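Local atomic coordinates of lectin-related NK cell receptor LY49L1 (Mus musculus, PDB entry 3G8K), a protein that is a natural killer cell receptor that probably recognises MHC class I through its C-type lectin-like domain and may bind carbohydrate. Residues G66-W78 with L88-M101. The protein carries 1 engineered substitution. Numbering follows the deposited sequence.
Sequences GLSYDNKKKDWAW and LNTMKYNIRDGGCM
Trp76 reaches from the 75-78 strand into the loop formed by Leu88 to Gly99, and its indole illustrates how a C-type lectin-like domain can secure a long loop around one aromatic side chain. At the root, CB lies 4.1 Å from Leu88 CD1. The first torsion sets CG anti to the carbonyl carbon (chi1 -73°), and the ring then runs past Thr90, whose methyl CG2 meets CD1. NE1 donates to a water lying in the ring plane, 3.1 Å away, and that water in turn donates to Thr90 O, so the indole N-H is tied through water to the loop backbone. The five-membered ring also receives the edge of Tyr93, an edge-to-face pair with planes at 61°. Farther out, CZ2 touches Tyr93 CB and Ile95 CG2, while CH2 and CZ3 press against the Gly98-Gly99 backbone, CZ3 coming 3.3 Å from Gly99 O.

Both faces of the indole are covered. Met101, its chain bent at chi2 and chi3, lays CE 3.8 Å from the centroid of the six-membered ring, a CH-pi contact with SD more distant above the same face; Tyr69 CB lies over the opposite face. Ile95 CG2 in turn sits over the Tyr69 ring, 3.6 Å from CG.

Beside this cluster, Ser68 and Cys100 form an antiparallel non-hydrogen-bonded pair, flanked by backbone hydrogen bonds from Tyr69 N to Gly99 O (2.8 Å) and from Met101 N to Leu67 O (2.9 Å). Ser68 also exchanges backbone hydrogen bonds with Ala77, so strand 62-70 lies between strands 75-78 and 100-104. Cys100, at the start of strand 100-104, is disulfide-bonded to Cys113, Trp28 of helix 28-37 touches Ser68 and Cys100, and strand 108-111 meets Trp76 and Tyr93 through Asn110.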
loop_
_atom_site.group_PDB
_atom_site.type_symbol
_atom_site.label_atom_id
_atom_site.label_comp_id
_atom_site.label_asym_id
_atom_site.label_seq_id
_atom_site.Cartn_x
_atom_site.Cartn_y
_atom_site.Cartn_z
ATOM N N GLY A 66 -15.617 -5.009 -8.450
ATOM C CA GLY A 66 -16.952 -5.641 -8.387
ATOM C C GLY A 66 -18.058 -4.811 -9.038
ATOM O O GLY A 66 -19.064 -4.526 -8.419
ATOM N N LEU A 67 -17.847 -4.466 -10.303
ATOM C CA LEU A 67 -18.750 -3.638 -11.065
ATOM C C LEU A 67 -18.944 -4.302 -12.454
ATOM O O LEU A 67 -17.973 -4.739 -13.099
ATOM C CB LEU A 67 -18.186 -2.209 -11.196
ATOM C CG LEU A 67 -18.963 -1.214 -12.103
ATOM C CD1 LEU A 67 -20.275 -0.848 -11.452
ATOM C CD2 LEU A 67 -18.152 0.069 -12.330
ATOM N N SER A 68 -20.197 -4.406 -12.867
ATOM C CA SER A 68 -20.574 -5.137 -14.071
ATOM C C SER A 68 -21.816 -4.543 -14.614
ATOM O O SER A 68 -22.514 -3.896 -13.894
ATOM C CB SER A 68 -20.624 -6.653 -13.905
ATOM O OG SER A 68 -21.728 -7.207 -13.239
ATOM N N TYR A 69 -22.037 -4.676 -15.901
ATOM C CA TYR A 69 -23.268 -4.230 -16.512
ATOM C C TYR A 69 -24.433 -5.205 -16.303
ATOM O O TYR A 69 -24.293 -6.422 -16.415
ATOM C CB TYR A 69 -23.044 -3.900 -17.973
ATOM C CG TYR A 69 -24.254 -3.331 -18.624
ATOM C CD1 TYR A 69 -24.521 -1.974 -18.553
ATOM C CD2 TYR A 69 -25.137 -4.169 -19.320
ATOM C CE1 TYR A 69 -25.623 -1.477 -19.090
ATOM C CE2 TYR A 69 -26.242 -3.699 -19.893
ATOM C CZ TYR A 69 -26.493 -2.329 -19.790
ATOM O OH TYR A 69 -27.599 -1.787 -20.379
ATOM N N ASP A 70 -25.564 -4.610 -15.917
ATOM C CA ASP A 70 -26.780 -5.291 -15.445
ATOM C C ASP A 70 -27.894 -4.953 -16.423
ATOM O O ASP A 70 -28.395 -3.795 -16.426
ATOM C CB ASP A 70 -27.127 -4.725 -14.032
ATOM C CG ASP A 70 -28.264 -5.437 -13.361
ATOM O OD1 ASP A 70 -29.387 -5.478 -13.926
ATOM O OD2 ASP A 70 -28.057 -5.901 -12.225
ATOM N N ASN A 71 -28.263 -5.919 -17.273
ATOM C CA ASN A 71 -29.339 -5.658 -18.302
ATOM C C ASN A 71 -30.799 -5.584 -17.826
ATOM O O ASN A 71 -31.666 -5.041 -18.537
ATOM C CB ASN A 71 -29.200 -6.531 -19.560
ATOM C CG ASN A 71 -29.446 -8.010 -19.295
ATOM O OD1 ASN A 71 -29.798 -8.407 -18.203
ATOM N ND2 ASN A 71 -29.245 -8.820 -20.308
ATOM N N LYS A 72 -31.053 -6.074 -16.616
ATOM C CA LYS A 72 -32.292 -5.769 -15.861
ATOM C C LYS A 72 -32.404 -4.318 -15.373
ATOM O O LYS A 72 -33.415 -3.640 -15.628
ATOM C CB LYS A 72 -32.448 -6.746 -14.686
ATOM C CG LYS A 72 -32.381 -8.206 -15.093
ATOM C CD LYS A 72 -33.775 -8.789 -15.275
ATOM C CE LYS A 72 -34.028 -9.820 -14.180
ATOM N NZ LYS A 72 -33.019 -10.945 -14.285
ATOM N N LYS A 73 -31.358 -3.803 -14.715
ATOM C CA LYS A 73 -31.321 -2.358 -14.349
ATOM C C LYS A 73 -31.042 -1.416 -15.512
ATOM O O LYS A 73 -31.344 -0.247 -15.436
ATOM C CB LYS A 73 -30.326 -2.071 -13.214
ATOM C CG LYS A 73 -30.574 -2.827 -11.902
ATOM C CD LYS A 73 -29.226 -3.100 -11.155
ATOM C CE LYS A 73 -29.450 -3.848 -9.808
ATOM N NZ LYS A 73 -28.624 -3.312 -8.679
ATOM N N LYS A 74 -30.475 -1.951 -16.594
ATOM C CA LYS A 74 -30.026 -1.199 -17.786
ATOM C C LYS A 74 -28.889 -0.251 -17.440
ATOM O O LYS A 74 -28.864 0.879 -17.894
ATOM C CB LYS A 74 -31.176 -0.467 -18.544
ATOM C CG LYS A 74 -32.316 -1.343 -19.163
ATOM C CD LYS A 74 -33.651 -1.194 -18.313
ATOM C CE LYS A 74 -34.925 -1.888 -18.897
ATOM N NZ LYS A 74 -35.815 -0.981 -19.778
ATOM N N ASP A 75 -27.935 -0.718 -16.628
ATOM C CA ASP A 75 -26.896 0.156 -16.063
ATOM C C ASP A 75 -25.802 -0.695 -15.451
ATOM O O ASP A 75 -25.994 -1.880 -15.210
ATOM C CB ASP A 75 -27.500 1.115 -15.003
ATOM C CG ASP A 75 -26.918 2.546 -15.068
ATOM O OD1 ASP A 75 -25.971 2.819 -15.835
ATOM O OD2 ASP A 75 -27.442 3.426 -14.334
ATOM N N TRP A 76 -24.652 -0.071 -15.231
ATOM C CA TRP A 76 -23.541 -0.639 -14.510
ATOM C C TRP A 76 -23.934 -0.708 -13.063
ATOM O O TRP A 76 -24.514 0.245 -12.535
ATOM C CB TRP A 76 -22.274 0.220 -14.708
ATOM C CG TRP A 76 -21.751 0.039 -16.086
ATOM C CD1 TRP A 76 -22.161 0.699 -17.182
ATOM C CD2 TRP A 76 -20.781 -0.922 -16.527
ATOM N NE1 TRP A 76 -21.527 0.228 -18.295
ATOM C CE2 TRP A 76 -20.678 -0.784 -17.926
ATOM C CE3 TRP A 76 -19.993 -1.882 -15.875
ATOM C CZ2 TRP A 76 -19.784 -1.516 -18.678
ATOM C CZ3 TRP A 76 -19.120 -2.617 -16.624
ATOM C CH2 TRP A 76 -19.019 -2.424 -18.008
ATOM N N ALA A 77 -23.654 -1.836 -12.420
ATOM C CA ALA A 77 -24.047 -2.006 -11.038
ATOM C C ALA A 77 -22.977 -2.647 -10.163
ATOM O O ALA A 77 -22.306 -3.597 -10.601
ATOM C CB ALA A 77 -25.374 -2.747 -10.925
ATOM N N TRP A 78 -22.769 -2.091 -8.957
ATOM C CA TRP A 78 -21.810 -2.694 -7.985
ATOM C C TRP A 78 -22.402 -4.044 -7.530
ATOM O O TRP A 78 -23.610 -4.185 -7.416
ATOM C CB TRP A 78 -21.510 -1.708 -6.815
ATOM C CG TRP A 78 -20.786 -0.383 -7.309
ATOM C CD1 TRP A 78 -21.362 0.873 -7.493
ATOM C CD2 TRP A 78 -19.403 -0.250 -7.668
ATOM N NE1 TRP A 78 -20.422 1.755 -7.998
ATOM C CE2 TRP A 78 -19.194 1.080 -8.079
ATOM C CE3 TRP A 78 -18.306 -1.179 -7.708
ATOM C CZ2 TRP A 78 -17.934 1.549 -8.505
ATOM C CZ3 TRP A 78 -17.060 -0.684 -8.140
ATOM C CH2 TRP A 78 -16.885 0.640 -8.525
ATOM N N LEU A 88 -20.320 7.550 -12.611
ATOM C CA LEU A 88 -19.710 6.953 -13.768
ATOM C C LEU A 88 -20.291 7.685 -14.946
ATOM O O LEU A 88 -21.519 7.914 -15.026
ATOM C CB LEU A 88 -20.062 5.480 -13.855
ATOM C CG LEU A 88 -19.598 4.585 -12.707
ATOM C CD1 LEU A 88 -20.404 3.264 -12.753
ATOM C CD2 LEU A 88 -18.068 4.360 -12.749
ATOM N N ASN A 89 -19.446 8.106 -15.861
ATOM C CA ASN A 89 -20.047 8.570 -17.079
ATOM C C ASN A 89 -20.303 7.337 -18.010
ATOM O O ASN A 89 -19.365 6.797 -18.600
ATOM C CB ASN A 89 -19.204 9.676 -17.712
ATOM C CG ASN A 89 -19.805 10.169 -19.019
ATOM O OD1 ASN A 89 -19.097 10.710 -19.878
ATOM N ND2 ASN A 89 -21.120 9.952 -19.185
ATOM N N THR A 90 -21.545 6.847 -18.071
ATOM C CA THR A 90 -21.747 5.541 -18.709
ATOM C C THR A 90 -21.592 5.542 -20.246
ATOM O O THR A 90 -21.376 4.478 -20.832
ATOM C CB THR A 90 -23.023 4.795 -18.261
ATOM O OG1 THR A 90 -24.166 5.585 -18.568
ATOM C CG2 THR A 90 -22.988 4.428 -16.730
ATOM N N MET A 91 -21.654 6.721 -20.864
ATOM C CA MET A 91 -21.304 6.936 -22.269
ATOM C C MET A 91 -19.843 6.548 -22.510
ATOM O O MET A 91 -19.481 6.167 -23.623
ATOM C CB MET A 91 -21.490 8.430 -22.647
ATOM C CG MET A 91 -22.352 8.749 -23.902
ATOM S SD MET A 91 -24.139 8.518 -23.604
ATOM C CE MET A 91 -24.491 6.983 -24.489
ATOM N N LYS A 92 -18.993 6.650 -21.490
ATOM C CA LYS A 92 -17.589 6.232 -21.660
ATOM C C LYS A 92 -17.420 4.750 -22.071
ATOM O O LYS A 92 -16.310 4.353 -22.545
ATOM C CB LYS A 92 -16.792 6.465 -20.378
ATOM C CG LYS A 92 -16.181 7.846 -20.238
ATOM C CD LYS A 92 -15.411 7.993 -18.880
ATOM C CE LYS A 92 -14.528 9.244 -18.840
ATOM N NZ LYS A 92 -15.372 10.494 -18.818
ATOM N N TYR A 93 -18.473 3.942 -21.842
ATOM C CA TYR A 93 -18.357 2.480 -21.819
ATOM C C TYR A 93 -19.239 1.803 -22.881
ATOM O O TYR A 93 -20.479 1.902 -22.881
ATOM C CB TYR A 93 -18.550 1.870 -20.392
ATOM C CG TYR A 93 -17.761 2.587 -19.306
ATOM C CD1 TYR A 93 -16.390 2.535 -19.290
ATOM C CD2 TYR A 93 -18.407 3.409 -18.359
ATOM C CE1 TYR A 93 -15.658 3.202 -18.349
ATOM C CE2 TYR A 93 -17.663 4.133 -17.408
ATOM C CZ TYR A 93 -16.292 3.999 -17.409
ATOM O OH TYR A 93 -15.533 4.691 -16.537
ATOM N N ASN A 94 -18.581 1.156 -23.820
ATOM C CA ASN A 94 -19.277 0.381 -24.825
ATOM C C ASN A 94 -19.416 -1.055 -24.357
ATOM O O ASN A 94 -18.421 -1.712 -24.226
ATOM C CB ASN A 94 -18.503 0.456 -26.147
ATOM C CG ASN A 94 -19.330 -0.036 -27.320
ATOM O OD1 ASN A 94 -20.351 -0.725 -27.144
ATOM N ND2 ASN A 94 -18.927 0.346 -28.520
ATOM N N ILE A 95 -20.626 -1.553 -24.072
ATOM C CA ILE A 95 -20.780 -2.950 -23.551
ATOM C C ILE A 95 -20.449 -4.057 -24.567
ATOM O O ILE A 95 -20.309 -5.232 -24.191
ATOM C CB ILE A 95 -22.189 -3.224 -22.876
ATOM C CG1 ILE A 95 -23.332 -3.137 -23.880
ATOM C CG2 ILE A 95 -22.361 -2.371 -21.585
ATOM C CD1 ILE A 95 -24.597 -3.883 -23.477
ATOM N N ARG A 96 -20.307 -3.660 -25.846
ATOM C CA ARG A 96 -19.902 -4.513 -26.968
ATOM C C ARG A 96 -18.457 -4.939 -26.810
ATOM O O ARG A 96 -18.103 -6.041 -27.207
ATOM C CB ARG A 96 -20.017 -3.749 -28.280
ATOM C CG ARG A 96 -21.366 -3.808 -28.952
ATOM C CD ARG A 96 -21.421 -2.746 -30.056
ATOM N NE ARG A 96 -22.730 -2.686 -30.716
ATOM C CZ ARG A 96 -23.330 -1.568 -31.143
ATOM N NH1 ARG A 96 -22.776 -0.355 -30.973
ATOM N NH2 ARG A 96 -24.524 -1.668 -31.717
ATOM N N ASP A 97 -17.643 -4.014 -26.287
ATOM C CA ASP A 97 -16.253 -4.202 -25.881
ATOM C C ASP A 97 -16.021 -4.707 -24.436
ATOM O O ASP A 97 -14.861 -4.783 -23.995
ATOM C CB ASP A 97 -15.467 -2.924 -26.055
ATOM C CG ASP A 97 -15.756 -2.219 -27.382
ATOM O OD1 ASP A 97 -16.140 -2.892 -28.390
ATOM O OD2 ASP A 97 -15.620 -0.965 -27.369
ATOM N N GLY A 98 -17.079 -5.059 -23.713
ATOM C CA GLY A 98 -16.919 -5.625 -22.358
ATOM C C GLY A 98 -17.924 -5.220 -21.303
ATOM O O GLY A 98 -18.219 -4.016 -21.109
ATOM N N GLY A 99 -18.381 -6.196 -20.522
ATOM C CA GLY A 99 -19.429 -5.877 -19.527
ATOM C C GLY A 99 -18.996 -5.846 -18.081
ATOM O O GLY A 99 -19.855 -5.732 -17.221
ATOM N N CYS A 100 -17.677 -5.935 -17.807
ATOM C CA CYS A 100 -17.139 -5.945 -16.416
ATOM C C CYS A 100 -16.098 -4.840 -16.279
ATOM O O CYS A 100 -15.369 -4.567 -17.251
ATOM C CB CYS A 100 -16.499 -7.324 -16.125
ATOM S SG CYS A 100 -17.665 -8.784 -16.007
ATOM N N MET A 101 -15.961 -4.225 -15.088
ATOM C CA MET A 101 -15.022 -3.119 -14.921
ATOM C C MET A 101 -13.649 -3.565 -14.280
ATOM O O MET A 101 -13.600 -4.442 -13.429
ATOM C CB MET A 101 -15.757 -1.922 -14.248
ATOM C CG MET A 101 -15.214 -0.498 -14.475
ATOM S SD MET A 101 -15.514 0.056 -16.096
ATOM C CE MET A 101 -17.203 0.646 -15.966
HETATM O O HOH W 1 -22.879 1.877 -20.604
#